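Local atomic coordinates of S-adenosyl-L-methionine methyl transferase (Ruegeria pomeroyi DSS-3, PDB entry 3IHT), a protein that binds S-adenosylmethionine in a Rossmann-like fold and probably transfers the cofactor's methyl group to an acceptor substrate. Residues 44-49 with 56-61; 24-29 with 109-114. All coordinates share one frame; numbering follows the deposited sequence.

Contact 1 (44-49 with 56-61); sequences VYELGL and HHLRQH. With SAM (S-adenosylmethionine), chain C.
V44 and E46 both lean on L58, which packs the helix 53-61 against the strand 44-47 in the first beta-alpha-beta unit of a Rossmann-like methyltransferase. One methyl of the leucine does the touching. V44 presents CG1 to it, and V44 CG1 lies 4.2 Å from L58 CD1 in a loose apolar contact near the start of the strand. Two residues on, E46 points to the same side. Its CG is anti to the backbone N (chi1 170°), and a bend at chi2 (74°) swings the carboxylate up against the leucine, where E46 OE1 comes within 3.4 Å of L58 CD1. The methyl therefore meets an aliphatic branch and a carboxylate oxygen, and no hydrogen bond joins the two segments. The buried carboxylate finds its polar partners elsewhere: OE1 is hydrogen-bonded to H111 ND1 and OE2 to T54 OG1, so the glutamate also ties the strand to the first turn of the helix. Beyond it begins the glycine-rich loop, the SAM-binding motif that includes G48, G50 and G52. G48 has no side chain to get in the way, and its CA approaches SAM O4' to 3.3 Å; a CB there would collide with the ribose oxygen. L49 follows with its backbone turned to the methionine part of the cofactor, its carbonyl O 3.4 Å from SAM CA.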
ATOM      1  N   VAL A  44     -12.048  -1.396  20.591  1.00 16.74           N
ATOM      2  CA  VAL A  44     -10.904  -1.582  19.726  1.00 16.50           C
ATOM      3  C   VAL A  44     -10.228  -0.227  19.584  1.00 16.10           C
ATOM      4  O   VAL A  44     -10.897   0.785  19.356  1.00 16.48           O
ATOM      5  CB  VAL A  44     -11.348  -2.096  18.363  1.00 16.66           C
ATOM      6  CG1 VAL A  44     -10.159  -2.196  17.404  1.00 15.99           C
ATOM      7  CG2 VAL A  44     -12.174  -3.433  18.514  1.00 17.10           C
ATOM      8  N   TYR A  45      -8.918  -0.199  19.784  1.00 14.74           N
ATOM      9  CA  TYR A  45      -8.131   1.015  19.594  1.00 15.35           C
ATOM     10  C   TYR A  45      -7.327   0.879  18.321  1.00 16.92           C
ATOM     11  O   TYR A  45      -6.588  -0.096  18.148  1.00 17.88           O
ATOM     12  CB  TYR A  45      -7.162   1.292  20.768  1.00 15.96           C
ATOM     13  CG  TYR A  45      -7.765   1.665  22.119  1.00 15.51           C
ATOM     14  CD1 TYR A  45      -9.138   1.940  22.269  1.00 16.65           C
ATOM     15  CD2 TYR A  45      -6.966   1.732  23.259  1.00 17.24           C
ATOM     16  CE1 TYR A  45      -9.689   2.258  23.491  1.00 17.43           C
ATOM     17  CE2 TYR A  45      -7.514   2.094  24.500  1.00 16.42           C
ATOM     18  CZ  TYR A  45      -8.882   2.360  24.605  1.00 15.71           C
ATOM     19  OH  TYR A  45      -9.456   2.683  25.821  1.00 18.37           O
ATOM     20  N   GLU A  46      -7.432   1.878  17.449  1.00 16.60           N
ATOM     21  CA  GLU A  46      -6.684   1.950  16.193  1.00 16.23           C
ATOM     22  C   GLU A  46      -5.660   3.063  16.335  1.00 16.38           C
ATOM     23  O   GLU A  46      -6.027   4.240  16.407  1.00 15.67           O
ATOM     24  CB  GLU A  46      -7.666   2.245  15.042  1.00 16.66           C
ATOM     25  CG  GLU A  46      -7.052   2.582  13.686  1.00 17.13           C
ATOM     26  CD  GLU A  46      -6.461   1.385  12.961  1.00 21.22           C
ATOM     27  OE1 GLU A  46      -6.315   0.314  13.598  1.00 23.24           O
ATOM     28  OE2 GLU A  46      -6.160   1.500  11.754  1.00 21.01           O
ATOM     29  N   LEU A  47      -4.379   2.700  16.412  1.00 15.66           N
ATOM     30  CA  LEU A  47      -3.325   3.678  16.637  1.00 16.39           C
ATOM     31  C   LEU A  47      -2.736   4.060  15.290  1.00 17.53           C
ATOM     32  O   LEU A  47      -2.001   3.259  14.654  1.00 18.36           O
ATOM     33  CB  LEU A  47      -2.236   3.120  17.592  1.00 16.46           C
ATOM     34  CG  LEU A  47      -2.772   2.576  18.915  1.00 18.72           C
ATOM     35  CD1 LEU A  47      -1.613   2.135  19.853  1.00 20.57           C
ATOM     36  CD2 LEU A  47      -3.654   3.601  19.624  1.00 18.79           C
ATOM     37  N   GLY A  48      -3.021   5.282  14.852  1.00 17.01           N
ATOM     38  CA  GLY A  48      -2.598   5.744  13.536  1.00 17.87           C
ATOM     39  C   GLY A  48      -3.693   5.552  12.515  1.00 18.27           C
ATOM     40  O   GLY A  48      -4.041   4.431  12.156  1.00 22.13           O
ATOM     41  N   LEU A  49      -4.247   6.630  12.026  1.00 16.67           N
ATOM     42  CA  LEU A  49      -5.317   6.542  11.021  1.00 16.62           C
ATOM     43  C   LEU A  49      -4.786   6.490   9.602  1.00 15.88           C
ATOM     44  O   LEU A  49      -5.155   5.631   8.818  1.00 15.97           O
ATOM     45  CB  LEU A  49      -6.258   7.756  11.190  1.00 15.69           C
ATOM     46  CG  LEU A  49      -7.427   7.816  10.208  1.00 14.72           C
ATOM     47  CD1 LEU A  49      -8.342   6.548  10.291  1.00 12.86           C
ATOM     48  CD2 LEU A  49      -8.226   9.131  10.420  1.00 14.02           C
ATOM     49  N   HIS A  56     -11.120   1.312   7.959  1.00 16.01           N
ATOM     50  CA  HIS A  56     -12.264   0.926   7.137  1.00 15.87           C
ATOM     51  C   HIS A  56     -12.536  -0.566   7.269  1.00 16.62           C
ATOM     52  O   HIS A  56     -13.686  -0.990   7.386  1.00 16.19           O
ATOM     53  CB  HIS A  56     -12.006   1.282   5.680  1.00 16.91           C
ATOM     54  CG  HIS A  56     -13.224   1.181   4.795  1.00 16.95           C
ATOM     55  ND1 HIS A  56     -13.535   0.045   4.081  1.00 16.28           N
ATOM     56  CD2 HIS A  56     -14.208   2.074   4.523  1.00 19.93           C
ATOM     57  CE1 HIS A  56     -14.649   0.245   3.393  1.00 17.61           C
ATOM     58  NE2 HIS A  56     -15.082   1.469   3.653  1.00 16.54           N
ATOM     59  N   HIS A  57     -11.459  -1.355   7.261  1.00 16.43           N
ATOM     60  CA  HIS A  57     -11.558  -2.809   7.423  1.00 16.45           C
ATOM     61  C   HIS A  57     -12.141  -3.175   8.790  1.00 16.23           C
ATOM     62  O   HIS A  57     -13.039  -4.025   8.881  1.00 16.98           O
ATOM     63  CB  HIS A  57     -10.178  -3.464   7.238  1.00 16.57           C
ATOM     64  CG  HIS A  57     -10.260  -4.917   6.908  1.00 16.70           C
ATOM     65  ND1 HIS A  57     -10.593  -5.363   5.642  1.00 16.31           N
ATOM     66  CD2 HIS A  57     -10.108  -6.022   7.679  1.00 17.06           C
ATOM     67  CE1 HIS A  57     -10.597  -6.685   5.643  1.00 19.70           C
ATOM     68  NE2 HIS A  57     -10.326  -7.110   6.868  1.00 17.63           N
ATOM     69  N   LEU A  58     -11.654  -2.526   9.845  1.00 15.70           N
ATOM     70  CA  LEU A  58     -12.170  -2.746  11.187  1.00 16.87           C
ATOM     71  C   LEU A  58     -13.660  -2.418  11.269  1.00 17.48           C
ATOM     72  O   LEU A  58     -14.430  -3.170  11.867  1.00 17.86           O
ATOM     73  CB  LEU A  58     -11.409  -1.923  12.234  1.00 16.82           C
ATOM     74  CG  LEU A  58      -9.954  -2.357  12.529  1.00 18.07           C
ATOM     75  CD1 LEU A  58      -9.266  -1.306  13.437  1.00 20.48           C
ATOM     76  CD2 LEU A  58      -9.911  -3.729  13.167  1.00 18.65           C
ATOM     77  N   ARG A  59     -14.055  -1.302  10.664  1.00 18.25           N
ATOM     78  CA  ARG A  59     -15.464  -0.899  10.682  0.50 18.94           C
ATOM     79  C   ARG A  59     -16.348  -1.974  10.046  1.00 19.80           C
ATOM     80  O   ARG A  59     -17.475  -2.180  10.481  1.00 20.29           O
ATOM     81  CB  ARG A  59     -15.671   0.446   9.977  0.50 18.69           C
ATOM     82  CG  ARG A  59     -15.039   1.647  10.660  0.50 18.56           C
ATOM     83  CD  ARG A  59     -15.445   2.942   9.956  0.50 19.62           C
ATOM     84  NE  ARG A  59     -16.901   3.058   9.777  0.50 21.63           N
ATOM     85  CZ  ARG A  59     -17.710   3.768  10.555  0.50 19.69           C
ATOM     86  NH1 ARG A  59     -17.222   4.469  11.561  0.50 18.86           N
ATOM     87  NH2 ARG A  59     -19.016   3.802  10.301  0.50 19.32           N
ATOM     88  N   GLN A  60     -15.850  -2.654   9.014  1.00 19.70           N
ATOM     89  CA  GLN A  60     -16.596  -3.707   8.330  0.50 20.40           C
ATOM     90  C   GLN A  60     -16.674  -5.010   9.155  1.00 20.54           C
ATOM     91  O   GLN A  60     -17.681  -5.734   9.105  1.00 22.04           O
ATOM     92  CB  GLN A  60     -15.965  -3.980   6.954  0.50 20.17           C
ATOM     93  CG  GLN A  60     -16.731  -4.953   6.066  0.50 21.72           C
ATOM     94  CD  GLN A  60     -16.285  -4.911   4.598  0.50 21.65           C
ATOM     95  OE1 GLN A  60     -16.106  -3.840   4.019  0.50 24.00           O
ATOM     96  NE2 GLN A  60     -16.158  -6.071   3.994  0.50 19.34           N
ATOM     97  N   HIS A  61     -15.607  -5.323   9.901  1.00 18.73           N
ATOM     98  CA  HIS A  61     -15.467  -6.610  10.583  1.00 19.44           C
ATOM     99  C   HIS A  61     -15.764  -6.642  12.090  1.00 20.41           C
ATOM    100  O   HIS A  61     -16.050  -7.690  12.638  1.00 20.23           O
ATOM    101  CB  HIS A  61     -14.063  -7.179  10.303  1.00 18.57           C
ATOM    102  CG  HIS A  61     -13.916  -7.666   8.903  1.00 20.06           C
ATOM    103  ND1 HIS A  61     -14.074  -8.993   8.558  1.00 21.03           N
ATOM    104  CD2 HIS A  61     -13.679  -6.998   7.750  1.00 19.22           C
ATOM    105  CE1 HIS A  61     -13.950  -9.112   7.243  1.00 22.14           C
ATOM    106  NE2 HIS A  61     -13.708  -7.917   6.734  1.00 18.73           N
TER
HETATM  107  N   SAM C 200      -3.050   1.706   9.115  1.00 22.92           N
HETATM  108  CA  SAM C 200      -3.318   2.880   8.217  1.00 22.42           C
HETATM  109  C   SAM C 200      -4.103   2.456   6.954  1.00 22.09           C
HETATM  110  O   SAM C 200      -4.385   3.272   6.043  1.00 20.79           O
HETATM  111  OXT SAM C 200      -4.371   1.242   6.787  1.00 22.28           O
HETATM  112  CB  SAM C 200      -2.032   3.657   7.869  1.00 22.44           C
HETATM  113  CG  SAM C 200      -1.401   4.439   9.044  1.00 22.24           C
HETATM  114  SD  SAM C 200       0.066   5.452   8.556  1.00 17.48           S
HETATM  115  CE  SAM C 200       1.187   4.088   8.107  1.00 27.12           C
HETATM  116  C5' SAM C 200       0.658   5.937  10.235  1.00 26.02           C
HETATM  117  C4' SAM C 200      -0.208   6.947  10.975  1.00 26.28           C
HETATM  118  O4' SAM C 200       0.234   7.002  12.348  1.00 26.05           O
HETATM  119  C3' SAM C 200      -0.126   8.377  10.428  1.00 25.67           C
HETATM  120  O3' SAM C 200      -1.415   8.914  10.130  1.00 26.14           O
HETATM  121  C2' SAM C 200       0.602   9.166  11.513  1.00 25.41           C
HETATM  122  O2' SAM C 200       0.289  10.566  11.640  1.00 23.79           O
HETATM  123  C1' SAM C 200       0.224   8.370  12.752  1.00 25.64           C
HETATM  124  N9  SAM C 200       1.168   8.592  13.879  1.00 26.66           N
HETATM  125  C8  SAM C 200       2.518   8.297  13.897  1.00 28.25           C
HETATM  126  N7  SAM C 200       3.023   8.629  15.112  1.00 27.36           N
HETATM  127  C5  SAM C 200       2.022   9.142  15.870  1.00 26.91           C
HETATM  128  C6  SAM C 200       1.994   9.621  17.180  1.00 25.59           C
HETATM  129  N6  SAM C 200       3.113   9.683  17.939  1.00 22.57           N
HETATM  130  N1  SAM C 200       0.772  10.041  17.676  1.00 21.32           N
HETATM  131  C2  SAM C 200      -0.388  10.029  16.931  1.00 23.47           C
HETATM  132  N3  SAM C 200      -0.347   9.563  15.616  1.00 24.37           N
HETATM  133  C4  SAM C 200       0.839   9.117  15.112  1.00 25.98           C

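Contact 2 (24-29 with 109-114); sequences VSQRAC and LVHADL. With SAM (S-adenosylmethionine), chain C.
Q26, on the long helix 15-36, reaches its amide across to D113, just past strand 107-112, at the C-terminal ends of the parallel strands, where a Rossmann-like methyltransferase holds its cofactor. With CG anti to the carbonyl carbon (chi1 -72°) and the chain extended beyond it, the glutamine sets NE2 3.0 Å from D113 OD2. Amide and carboxylate planes stand 89° apart, so the two groups do not pair flat. The same oxygen, D113 OD2, also accepts a hydrogen bond of 2.8 Å from SAM N, the amino nitrogen. On the adenosine side, L114 CD2 lies 3.7 Å from SAM N9. With an alanine here instead of D113, the amino group of SAM would probably lose this carboxylate acceptor, and S146 would be left without its side-chain mate. A water bridges the contact. Q26 NE2 donates to it over 3.0 Å, H111 NE2 is hydrogen-bonded to it at 2.7 Å, and it donates in turn to the carbonyl of A112. Q26 NE2 itself lies at the edge of the H111 ring, near its plane. In the next shell, E46 OE1 is hydrogen-bonded to H111 ND1. The same helix as Q26 also faces the second subunit, where R27 NH1 forms a salt bridge with D17 OD1 of that subunit. S146 secures the aspartate: its OG is hydrogen-bonded to D113 OD1 and also, weakly, to A112 O, the carbonyl that the water uses.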
ATOM      1  N   VAL A  24      -1.467  -7.724   3.608  1.00 18.89           N
ATOM      2  CA  VAL A  24      -2.009  -9.059   3.660  1.00 19.11           C
ATOM      3  C   VAL A  24      -1.934  -9.573   5.111  1.00 19.25           C
ATOM      4  O   VAL A  24      -2.871 -10.181   5.616  1.00 19.47           O
ATOM      5  CB  VAL A  24      -1.254  -9.973   2.657  1.00 19.18           C
ATOM      6  CG1 VAL A  24      -1.548 -11.410   2.883  1.00 20.81           C
ATOM      7  CG2 VAL A  24      -1.649  -9.583   1.205  1.00 19.13           C
ATOM      8  N   SER A  25      -0.831  -9.277   5.783  1.00 18.85           N
ATOM      9  CA  SER A  25      -0.665  -9.709   7.172  1.00 19.37           C
ATOM     10  C   SER A  25      -1.624  -8.978   8.117  1.00 20.50           C
ATOM     11  O   SER A  25      -2.196  -9.586   9.020  1.00 19.73           O
ATOM     12  CB  SER A  25       0.787  -9.558   7.619  1.00 19.54           C
ATOM     13  OG  SER A  25       1.659 -10.304   6.793  1.00 18.48           O
ATOM     14  N   GLN A  26      -1.840  -7.674   7.894  1.00 20.06           N
ATOM     15  CA  GLN A  26      -2.813  -6.926   8.708  1.00 20.12           C
ATOM     16  C   GLN A  26      -4.183  -7.447   8.601  1.00 20.31           C
ATOM     17  O   GLN A  26      -4.894  -7.589   9.610  1.00 19.86           O
ATOM     18  CB  GLN A  26      -2.870  -5.444   8.287  1.00 21.28           C
ATOM     19  CG  GLN A  26      -1.691  -4.681   8.678  1.00 19.78           C
ATOM     20  CD  GLN A  26      -1.652  -3.280   8.047  1.00 23.17           C
ATOM     21  OE1 GLN A  26      -2.145  -3.062   6.929  1.00 25.60           O
ATOM     22  NE2 GLN A  26      -1.091  -2.335   8.771  1.00 22.42           N
ATOM     23  N   ARG A  27      -4.601  -7.739   7.366  1.00 18.71           N
ATOM     24  CA  ARG A  27      -5.908  -8.260   7.174  1.00 19.39           C
ATOM     25  C   ARG A  27      -6.020  -9.596   7.925  1.00 18.68           C
ATOM     26  O   ARG A  27      -6.982  -9.813   8.669  1.00 19.10           O
ATOM     27  CB  ARG A  27      -6.229  -8.411   5.707  1.00 19.18           C
ATOM     28  CG  ARG A  27      -7.513  -9.139   5.445  1.00 20.73           C
ATOM     29  CD  ARG A  27      -7.886  -9.081   3.966  1.00 22.02           C
ATOM     30  NE  ARG A  27      -6.969  -9.882   3.167  1.00 18.95           N
ATOM     31  CZ  ARG A  27      -6.996  -9.960   1.844  1.00 19.95           C
ATOM     32  NH1 ARG A  27      -7.884  -9.274   1.156  1.00 18.58           N
ATOM     33  NH2 ARG A  27      -6.121 -10.715   1.208  1.00 18.04           N
ATOM     34  N   ALA A  28      -5.052 -10.496   7.716  1.00 18.50           N
ATOM     35  CA  ALA A  28      -5.119 -11.855   8.327  1.00 17.28           C
ATOM     36  C   ALA A  28      -5.094 -11.758   9.863  1.00 16.30           C
ATOM     37  O   ALA A  28      -5.927 -12.361  10.545  1.00 16.53           O
ATOM     38  CB  ALA A  28      -3.937 -12.750   7.791  1.00 18.35           C
ATOM     39  N   CYS A  29      -4.175 -10.955  10.381  1.00 16.94           N
ATOM     40  CA  CYS A  29      -3.998 -10.796  11.835  1.00 17.05           C
ATOM     41  C   CYS A  29      -5.185 -10.107  12.481  1.00 17.08           C
ATOM     42  O   CYS A  29      -5.656 -10.523  13.536  1.00 15.98           O
ATOM     43  CB  CYS A  29      -2.695 -10.077  12.148  1.00 17.06           C
ATOM     44  SG  CYS A  29      -1.253 -11.117  11.835  1.00 18.65           S
ATOM     45  N   LEU A 109      -8.870  -4.976  21.950  1.00 16.31           N
ATOM     46  CA  LEU A 109      -7.980  -5.142  20.808  1.00 16.05           C
ATOM     47  C   LEU A 109      -7.319  -3.799  20.541  1.00 16.26           C
ATOM     48  O   LEU A 109      -8.024  -2.788  20.389  1.00 16.81           O
ATOM     49  CB  LEU A 109      -8.763  -5.612  19.569  1.00 15.51           C
ATOM     50  CG  LEU A 109      -8.064  -5.683  18.221  1.00 16.79           C
ATOM     51  CD1 LEU A 109      -6.790  -6.569  18.268  1.00 18.86           C
ATOM     52  CD2 LEU A 109      -9.017  -6.171  17.137  1.00 18.73           C
ATOM     53  N   VAL A 110      -6.002  -3.778  20.473  1.00 15.64           N
ATOM     54  CA  VAL A 110      -5.236  -2.572  20.136  1.00 16.32           C
ATOM     55  C   VAL A 110      -4.432  -2.907  18.889  1.00 17.86           C
ATOM     56  O   VAL A 110      -3.675  -3.895  18.866  1.00 16.96           O
ATOM     57  CB  VAL A 110      -4.313  -2.078  21.304  1.00 17.03           C
ATOM     58  CG1 VAL A 110      -3.460  -0.841  20.895  1.00 15.83           C
ATOM     59  CG2 VAL A 110      -5.159  -1.805  22.573  1.00 16.19           C
ATOM     60  N   HIS A 111      -4.650  -2.113  17.833  1.00 17.56           N
ATOM     61  CA  HIS A 111      -3.956  -2.271  16.561  1.00 17.77           C
ATOM     62  C   HIS A 111      -3.065  -1.070  16.308  1.00 18.97           C
ATOM     63  O   HIS A 111      -3.550   0.074  16.383  1.00 19.83           O
ATOM     64  CB  HIS A 111      -4.933  -2.401  15.382  1.00 17.05           C
ATOM     65  CG  HIS A 111      -4.235  -2.426  14.057  1.00 19.44           C
ATOM     66  ND1 HIS A 111      -4.525  -1.547  13.030  1.00 20.63           N
ATOM     67  CD2 HIS A 111      -3.234  -3.222  13.601  1.00 20.90           C
ATOM     68  CE1 HIS A 111      -3.703  -1.785  12.016  1.00 22.53           C
ATOM     69  NE2 HIS A 111      -2.895  -2.782  12.347  1.00 20.10           N
ATOM     70  N   ALA A 112      -1.782  -1.306  16.032  1.00 18.95           N
ATOM     71  CA  ALA A 112      -0.852  -0.241  15.706  1.00 20.34           C
ATOM     72  C   ALA A 112      -0.209  -0.456  14.348  1.00 20.96           C
ATOM     73  O   ALA A 112       0.353  -1.521  14.069  1.00 20.28           O
ATOM     74  CB  ALA A 112       0.230  -0.087  16.817  1.00 20.32           C
ATOM     75  N   ASP A 113      -0.276   0.582  13.516  1.00 21.89           N
ATOM     76  CA  ASP A 113       0.445   0.647  12.253  1.00 23.08           C
ATOM     77  C   ASP A 113       0.992   2.091  12.162  1.00 24.03           C
ATOM     78  O   ASP A 113       0.489   2.922  11.419  1.00 25.87           O
ATOM     79  CB  ASP A 113      -0.515   0.320  11.086  1.00 23.55           C
ATOM     80  CG  ASP A 113       0.167   0.276   9.730  1.00 24.36           C
ATOM     81  OD1 ASP A 113       1.377  -0.091   9.648  1.00 24.25           O
ATOM     82  OD2 ASP A 113      -0.527   0.636   8.703  1.00 23.58           O
ATOM     83  N   LEU A 114       1.941   2.388  13.039  1.00 24.65           N
ATOM     84  CA  LEU A 114       2.433   3.738  13.274  1.00 24.95           C
ATOM     85  C   LEU A 114       3.715   4.056  12.496  1.00 25.71           C
ATOM     86  O   LEU A 114       4.188   5.213  12.517  1.00 25.37           O
ATOM     87  CB  LEU A 114       2.673   3.936  14.778  1.00 25.07           C
ATOM     88  CG  LEU A 114       1.391   3.926  15.632  1.00 24.99           C
ATOM     89  CD1 LEU A 114       1.674   3.376  17.086  1.00 23.64           C
ATOM     90  CD2 LEU A 114       0.786   5.326  15.650  1.00 24.52           C
TER
HETATM   91  N   SAM C 200      -3.050   1.706   9.115  1.00 22.92           N
HETATM   92  CA  SAM C 200      -3.318   2.880   8.217  1.00 22.42           C
HETATM   93  C   SAM C 200      -4.103   2.456   6.954  1.00 22.09           C
HETATM   94  O   SAM C 200      -4.385   3.272   6.043  1.00 20.79           O
HETATM   95  OXT SAM C 200      -4.371   1.242   6.787  1.00 22.28           O
HETATM   96  CB  SAM C 200      -2.032   3.657   7.869  1.00 22.44           C
HETATM   97  CG  SAM C 200      -1.401   4.439   9.044  1.00 22.24           C
HETATM   98  SD  SAM C 200       0.066   5.452   8.556  1.00 17.48           S
HETATM   99  CE  SAM C 200       1.187   4.088   8.107  1.00 27.12           C
HETATM  100  C5' SAM C 200       0.658   5.937  10.235  1.00 26.02           C
HETATM  101  C4' SAM C 200      -0.208   6.947  10.975  1.00 26.28           C
HETATM  102  O4' SAM C 200       0.234   7.002  12.348  1.00 26.05           O
HETATM  103  C3' SAM C 200      -0.126   8.377  10.428  1.00 25.67           C
HETATM  104  O3' SAM C 200      -1.415   8.914  10.130  1.00 26.14           O
HETATM  105  C2' SAM C 200       0.602   9.166  11.513  1.00 25.41           C
HETATM  106  O2' SAM C 200       0.289  10.566  11.640  1.00 23.79           O
HETATM  107  C1' SAM C 200       0.224   8.370  12.752  1.00 25.64           C
HETATM  108  N9  SAM C 200       1.168   8.592  13.879  1.00 26.66           N
HETATM  109  C8  SAM C 200       2.518   8.297  13.897  1.00 28.25           C
HETATM  110  N7  SAM C 200       3.023   8.629  15.112  1.00 27.36           N
HETATM  111  C5  SAM C 200       2.022   9.142  15.870  1.00 26.91           C
HETATM  112  C6  SAM C 200       1.994   9.621  17.180  1.00 25.59           C
HETATM  113  N6  SAM C 200       3.113   9.683  17.939  1.00 22.57           N
HETATM  114  N1  SAM C 200       0.772  10.041  17.676  1.00 21.32           N
HETATM  115  C2  SAM C 200      -0.388  10.029  16.931  1.00 23.47           C
HETATM  116  N3  SAM C 200      -0.347   9.563  15.616  1.00 24.37           N
HETATM  117  C4  SAM C 200       0.839   9.117  15.112  1.00 25.98           C
HETATM  118  O   HOH W   1      -0.420  -3.268  11.502  1.00 27.61           O

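The two contacts lie about 9 Å apart, centre to centre, on one sheet in which strands 44-47 and 107-112 are parallel neighbours. Along the chain both segments of contact 1 fall between the two segments of contact 2: helix 15-36 comes first, then strand 44-47 and helix 53-61, and strand 107-112 last. L47 N bonds to H111 O at 2.8 Å between the strands, and L47 CD1 packs on V110 CG1 at 3.7 Å. From one strand end comes the glycine-rich loop, from the other D113 and L114, so both meet SAM. Their helices also reach the second subunit, placing cofactor pocket and dimer contacts in one compact region.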